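Local structure of outer surface protein (Bacillus cereus ATCC 14579, 1X7F) at residues A[182-194]-A[235-247]. The protein is of unknown function but is probably a 6-phospho-N-acetylmuramidase, an enzyme that would hydrolyse glycosides of N-acetylmuramic acid 6-phosphate. Residues are numbered along the deposited sequence; the frame is centred on the assembly and turned at random. Where two conformers were deposited one is given.
Sequences PYDYFIRCSERFK and AKHLWATGLIDDV
In the alpha-beta turn that links helix 231-240 to strand 246-249, Leu243 reaches across to helix 183-195 and meets Ser190, Ile187, Glu191 and Lys194. Its CB lies 3.8 Å from Ser190 CB, where the two backbones come nearest, while CD1 packs between Ile187 CD1 and Glu191 CG, at 3.7 and 3.5 Å. The other branch, CD2, rests against the aliphatic stem of Lys194, whose chain is turned about CB-CG (chi2 93°) and carries NZ to Gly242 O, 2.8 Å away; the bond runs nearly straight on from the carbonyl. Further along, a water bridges the backbones by donating to Ser190 O and Leu243 O, and Ser200 OG also bonds to the latter.

The eight parallel strands with helices between them are consistent with the (beta/alpha)8 barrel of the amylase-like families; strands 246-249 and 201-204 are neighbours in it, and each of the two helices leads into one of them. Gly242, with positive phi, is where the chain leaves helical backbone angles, and Thr241 OG1 takes the backbone N-H of Leu243 in an ST turn.

Deeper in, Phe186 CZ reaches Leu238 CD2 (3.7 Å) and Ile244 CG1, and Ser190 OG sits over the centre of one face of the Phe186 ring while bonding to Phe186 O; Ser190 N reaches that oxygen from the opposite face of its plane. Towards the start of helix 183-195, Tyr183 and His237 lie rim to rim with planes 12° apart, CE1 of the tyrosine 3.6 Å from NE2 of the histidine. Tyr374 OH hydrogen-bonds to both Tyr183 OH and His237 NE2.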
loop_
_atom_site.group_PDB
_atom_site.type_symbol
_atom_site.label_atom_id
_atom_site.label_comp_id
_atom_site.label_asym_id
_atom_site.label_seq_id
_atom_site.Cartn_x
_atom_site.Cartn_y
_atom_site.Cartn_z
ATOM N N PRO A 182 -9.743 -6.745 -10.337
ATOM C CA PRO A 182 -8.737 -7.777 -10.594
ATOM C C PRO A 182 -7.375 -7.139 -10.780
ATOM O O PRO A 182 -7.280 -5.948 -11.118
ATOM C CB PRO A 182 -9.218 -8.440 -11.902
ATOM C CG PRO A 182 -9.994 -7.377 -12.612
ATOM C CD PRO A 182 -10.601 -6.513 -11.522
ATOM N N TYR A 183 -6.333 -7.932 -10.558
ATOM C CA TYR A 183 -4.984 -7.416 -10.553
ATOM C C TYR A 183 -4.549 -6.734 -11.860
ATOM O O TYR A 183 -4.087 -5.600 -11.838
ATOM C CB TYR A 183 -3.963 -8.501 -10.158
ATOM C CG TYR A 183 -2.588 -7.909 -10.000
ATOM C CD1 TYR A 183 -2.278 -7.129 -8.887
ATOM C CD2 TYR A 183 -1.610 -8.091 -10.980
ATOM C CE1 TYR A 183 -1.026 -6.574 -8.738
ATOM C CE2 TYR A 183 -0.341 -7.534 -10.841
ATOM C CZ TYR A 183 -0.062 -6.778 -9.726
ATOM O OH TYR A 183 1.174 -6.218 -9.579
ATOM N N ASP A 184 -4.658 -7.424 -12.987
ATOM C CA ASP A 184 -4.162 -6.842 -14.240
ATOM C C ASP A 184 -4.911 -5.557 -14.623
ATOM O O ASP A 184 -4.297 -4.617 -15.124
ATOM C CB ASP A 184 -4.185 -7.859 -15.391
ATOM C CG ASP A 184 -3.144 -8.977 -15.227
ATOM O OD1 ASP A 184 -2.099 -8.798 -14.543
ATOM O OD2 ASP A 184 -3.293 -10.089 -15.779
ATOM N N TYR A 185 -6.225 -5.527 -14.397
ATOM C CA TYR A 185 -7.022 -4.332 -14.669
ATOM C C TYR A 185 -6.558 -3.163 -13.790
ATOM O O TYR A 185 -6.371 -2.044 -14.278
ATOM C CB TYR A 185 -8.531 -4.616 -14.493
ATOM C CG TYR A 185 -9.427 -3.410 -14.697
ATOM C CD1 TYR A 185 -9.824 -3.021 -15.979
ATOM C CD2 TYR A 185 -9.880 -2.655 -13.608
ATOM C CE1 TYR A 185 -10.643 -1.922 -16.174
ATOM C CE2 TYR A 185 -10.699 -1.541 -13.792
ATOM C CZ TYR A 185 -11.067 -1.176 -15.076
ATOM O OH TYR A 185 -11.872 -0.079 -15.276
ATOM N N PHE A 186 -6.379 -3.441 -12.497
ATOM C CA PHE A 186 -5.922 -2.462 -11.508
ATOM C C PHE A 186 -4.587 -1.812 -11.886
ATOM O O PHE A 186 -4.386 -0.608 -11.679
ATOM C CB PHE A 186 -5.820 -3.148 -10.141
ATOM C CG PHE A 186 -4.984 -2.401 -9.130
ATOM C CD1 PHE A 186 -5.559 -1.422 -8.319
ATOM C CD2 PHE A 186 -3.631 -2.677 -8.989
ATOM C CE1 PHE A 186 -4.801 -0.736 -7.394
ATOM C CE2 PHE A 186 -2.859 -1.987 -8.051
ATOM C CZ PHE A 186 -3.451 -1.017 -7.256
ATOM N N ILE A 187 -3.676 -2.620 -12.429
ATOM C CA ILE A 187 -2.378 -2.145 -12.898
ATOM C C ILE A 187 -2.508 -1.244 -14.130
ATOM O O ILE A 187 -1.926 -0.163 -14.157
ATOM C CB ILE A 187 -1.425 -3.350 -13.147
ATOM C CG1 ILE A 187 -1.088 -4.082 -11.826
ATOM C CG2 ILE A 187 -0.168 -2.927 -13.935
ATOM C CD1 ILE A 187 -0.192 -3.316 -10.819
ATOM N N ARG A 188 -3.256 -1.680 -15.144
ATOM C CA ARG A 188 -3.513 -0.836 -16.323
ATOM C C ARG A 188 -4.027 0.552 -15.911
ATOM O O ARG A 188 -3.509 1.566 -16.377
ATOM C CB ARG A 188 -4.500 -1.494 -17.313
ATOM C CG ARG A 188 -3.921 -2.660 -18.118
ATOM C CD ARG A 188 -4.756 -3.110 -19.337
ATOM N NE ARG A 188 -6.174 -3.320 -19.029
ATOM C CZ ARG A 188 -6.710 -4.459 -18.569
ATOM N NH1 ARG A 188 -5.961 -5.538 -18.353
ATOM N NH2 ARG A 188 -8.016 -4.525 -18.334
ATOM N N CYS A 189 -5.034 0.574 -15.036
ATOM C CA CYS A 189 -5.613 1.812 -14.505
ATOM C C CYS A 189 -4.573 2.694 -13.835
ATOM O O CYS A 189 -4.467 3.879 -14.143
ATOM C CB CYS A 189 -6.712 1.509 -13.481
ATOM S SG CYS A 189 -8.244 0.831 -14.137
ATOM N N SER A 190 -3.828 2.107 -12.903
ATOM C CA SER A 190 -2.793 2.826 -12.159
ATOM C C SER A 190 -1.628 3.320 -13.034
ATOM O O SER A 190 -1.055 4.371 -12.754
ATOM C CB SER A 190 -2.273 1.962 -11.008
ATOM O OG SER A 190 -3.340 1.464 -10.234
ATOM N N GLU A 191 -1.289 2.560 -14.076
ATOM C CA GLU A 191 -0.228 2.940 -15.024
ATOM C C GLU A 191 -0.585 4.140 -15.908
ATOM O O GLU A 191 0.302 4.821 -16.416
ATOM C CB GLU A 191 0.171 1.750 -15.901
ATOM C CG GLU A 191 1.257 0.880 -15.288
ATOM C CD GLU A 191 1.553 -0.368 -16.098
ATOM O OE1 GLU A 191 2.655 -0.937 -15.925
ATOM O OE2 GLU A 191 0.685 -0.785 -16.899
ATOM N N ARG A 192 -1.880 4.380 -16.103
ATOM C CA ARG A 192 -2.351 5.565 -16.826
ATOM C C ARG A 192 -1.983 6.836 -16.070
ATOM O O ARG A 192 -1.527 7.809 -16.667
ATOM C CB ARG A 192 -3.868 5.535 -17.009
ATOM C CG ARG A 192 -4.366 4.586 -18.061
ATOM C CD ARG A 192 -5.886 4.558 -18.155
ATOM N NE ARG A 192 -6.368 3.656 -19.197
ATOM C CZ ARG A 192 -6.340 3.925 -20.495
ATOM N NH1 ARG A 192 -5.842 5.075 -20.939
ATOM N NH2 ARG A 192 -6.804 3.035 -21.360
ATOM N N PHE A 193 -2.198 6.804 -14.756
ATOM C CA PHE A 193 -1.965 7.948 -13.887
ATOM C C PHE A 193 -0.484 8.167 -13.610
ATOM O O PHE A 193 -0.031 9.305 -13.465
ATOM C CB PHE A 193 -2.785 7.802 -12.596
ATOM C CG PHE A 193 -4.179 8.345 -12.718
ATOM C CD1 PHE A 193 -5.100 7.754 -13.586
ATOM C CD2 PHE A 193 -4.559 9.476 -12.002
ATOM C CE1 PHE A 193 -6.386 8.274 -13.730
ATOM C CE2 PHE A 193 -5.837 10.008 -12.140
ATOM C CZ PHE A 193 -6.758 9.399 -13.008
ATOM N N LYS A 194 0.261 7.067 -13.565
ATOM C CA LYS A 194 1.718 7.087 -13.409
ATOM C C LYS A 194 2.401 7.626 -14.675
ATOM O O LYS A 194 3.338 8.426 -14.597
ATOM C CB LYS A 194 2.213 5.672 -13.072
ATOM C CG LYS A 194 3.684 5.572 -12.753
ATOM C CD LYS A 194 3.952 5.697 -11.266
ATOM C CE LYS A 194 5.449 5.829 -11.027
ATOM N NZ LYS A 194 5.796 5.517 -9.619
ATOM N N ALA A 235 -1.154 -2.939 2.365
ATOM C CA ALA A 235 -0.360 -1.723 2.168
ATOM C C ALA A 235 0.989 -2.014 1.519
ATOM O O ALA A 235 1.403 -1.315 0.588
ATOM C CB ALA A 235 -0.170 -0.984 3.483
ATOM N N LYS A 236 1.673 -3.035 2.021
ATOM C CA LYS A 236 2.912 -3.521 1.425
ATOM C C LYS A 236 2.701 -3.786 -0.059
ATOM O O LYS A 236 3.488 -3.356 -0.893
ATOM C CB LYS A 236 3.390 -4.820 2.108
ATOM C CG LYS A 236 4.098 -4.650 3.459
ATOM C CD LYS A 236 4.525 -6.037 4.018
ATOM C CE LYS A 236 5.119 -5.922 5.404
ATOM N NZ LYS A 236 5.933 -7.107 5.782
ATOM N N HIS A 237 1.626 -4.493 -0.390
ATOM C CA HIS A 237 1.372 -4.839 -1.770
ATOM C C HIS A 237 1.193 -3.602 -2.666
ATOM O O HIS A 237 1.886 -3.470 -3.679
ATOM C CB HIS A 237 0.191 -5.800 -1.869
ATOM C CG HIS A 237 -0.043 -6.320 -3.252
ATOM N ND1 HIS A 237 -1.236 -6.889 -3.638
ATOM C CD2 HIS A 237 0.762 -6.360 -4.338
ATOM C CE1 HIS A 237 -1.158 -7.258 -4.901
ATOM N NE2 HIS A 237 0.044 -6.947 -5.349
ATOM N N LEU A 238 0.297 -2.700 -2.281
ATOM C CA LEU A 238 0.064 -1.455 -3.036
ATOM C C LEU A 238 1.343 -0.645 -3.329
ATOM O O LEU A 238 1.557 -0.197 -4.461
ATOM C CB LEU A 238 -0.981 -0.582 -2.327
ATOM C CG LEU A 238 -2.409 -1.142 -2.242
ATOM C CD1 LEU A 238 -3.326 -0.168 -1.536
ATOM C CD2 LEU A 238 -2.949 -1.466 -3.620
ATOM N N TRP A 239 2.183 -0.475 -2.315
ATOM C CA TRP A 239 3.446 0.230 -2.474
ATOM C C TRP A 239 4.453 -0.555 -3.300
ATOM O O TRP A 239 5.225 0.046 -4.045
ATOM C CB TRP A 239 4.061 0.624 -1.120
ATOM C CG TRP A 239 3.376 1.786 -0.427
ATOM C CD1 TRP A 239 2.897 2.932 -1.011
ATOM C CD2 TRP A 239 3.157 1.940 0.985
ATOM N NE1 TRP A 239 2.364 3.764 -0.055
ATOM C CE2 TRP A 239 2.513 3.184 1.180
ATOM C CE3 TRP A 239 3.435 1.144 2.113
ATOM C CZ2 TRP A 239 2.129 3.646 2.446
ATOM C CZ3 TRP A 239 3.055 1.608 3.372
ATOM C CH2 TRP A 239 2.390 2.838 3.520
ATOM N N ALA A 240 4.449 -1.884 -3.181
ATOM C CA ALA A 240 5.375 -2.724 -3.971
ATOM C C ALA A 240 5.098 -2.724 -5.481
ATOM O O ALA A 240 5.986 -3.040 -6.258
ATOM C CB ALA A 240 5.429 -4.178 -3.428
ATOM N N THR A 241 3.874 -2.396 -5.899
ATOM C CA THR A 241 3.565 -2.304 -7.340
ATOM C C THR A 241 4.388 -1.185 -8.001
ATOM O O THR A 241 4.649 -1.219 -9.199
ATOM C CB THR A 241 2.047 -2.076 -7.612
ATOM O OG1 THR A 241 1.628 -0.845 -7.013
ATOM C CG2 THR A 241 1.153 -3.161 -6.951
ATOM N N GLY A 242 4.825 -0.216 -7.199
ATOM C CA GLY A 242 5.427 1.016 -7.716
ATOM C C GLY A 242 4.434 1.984 -8.356
ATOM O O GLY A 242 4.838 2.993 -8.928
ATOM N N LEU A 243 3.137 1.690 -8.267
ATOM C CA LEU A 243 2.138 2.476 -8.998
ATOM C C LEU A 243 1.184 3.256 -8.093
ATOM O O LEU A 243 0.311 3.977 -8.582
ATOM C CB LEU A 243 1.341 1.578 -9.965
ATOM C CG LEU A 243 2.102 0.845 -11.087
ATOM C CD1 LEU A 243 1.135 0.010 -11.918
ATOM C CD2 LEU A 243 2.927 1.788 -11.992
ATOM N N ILE A 244 1.346 3.100 -6.783
ATOM C CA ILE A 244 0.452 3.706 -5.807
ATOM C C ILE A 244 1.301 4.494 -4.841
ATOM O O ILE A 244 2.278 3.973 -4.308
ATOM C CB ILE A 244 -0.422 2.623 -5.068
ATOM C CG1 ILE A 244 -1.336 1.861 -6.050
ATOM C CG2 ILE A 244 -1.269 3.244 -3.934
ATOM C CD1 ILE A 244 -2.444 2.743 -6.752
ATOM N N ASP A 245 0.940 5.760 -4.647
ATOM C CA ASP A 245 1.627 6.630 -3.700
ATOM C C ASP A 245 0.995 6.588 -2.315
ATOM O O ASP A 245 1.694 6.397 -1.325
ATOM C CB ASP A 245 1.654 8.073 -4.224
ATOM C CG ASP A 245 2.164 8.154 -5.643
ATOM O OD1 ASP A 245 3.236 7.575 -5.930
ATOM O OD2 ASP A 245 1.562 8.756 -6.547
ATOM N N ASP A 246 -0.324 6.765 -2.251
ATOM C CA ASP A 246 -1.021 6.890 -0.970
ATOM C C ASP A 246 -1.888 5.672 -0.656
ATOM O O ASP A 246 -2.607 5.168 -1.520
ATOM C CB ASP A 246 -1.854 8.191 -0.934
ATOM C CG ASP A 246 -0.993 9.445 -1.051
ATOM O OD1 ASP A 246 0.256 9.322 -1.072
ATOM O OD2 ASP A 246 -1.460 10.603 -1.113
ATOM N N VAL A 247 -1.813 5.204 0.586
ATOM C CA VAL A 247 -2.595 4.049 1.011
ATOM C C VAL A 247 -3.623 4.518 2.049
ATOM O O VAL A 247 -3.260 5.056 3.091
ATOM C CB VAL A 247 -1.676 2.892 1.529
ATOM C CG1 VAL A 247 -2.487 1.778 2.175
ATOM C CG2 VAL A 247 -0.829 2.333 0.388
HETATM O O HOH W 1 -0.707 5.467 -10.526
#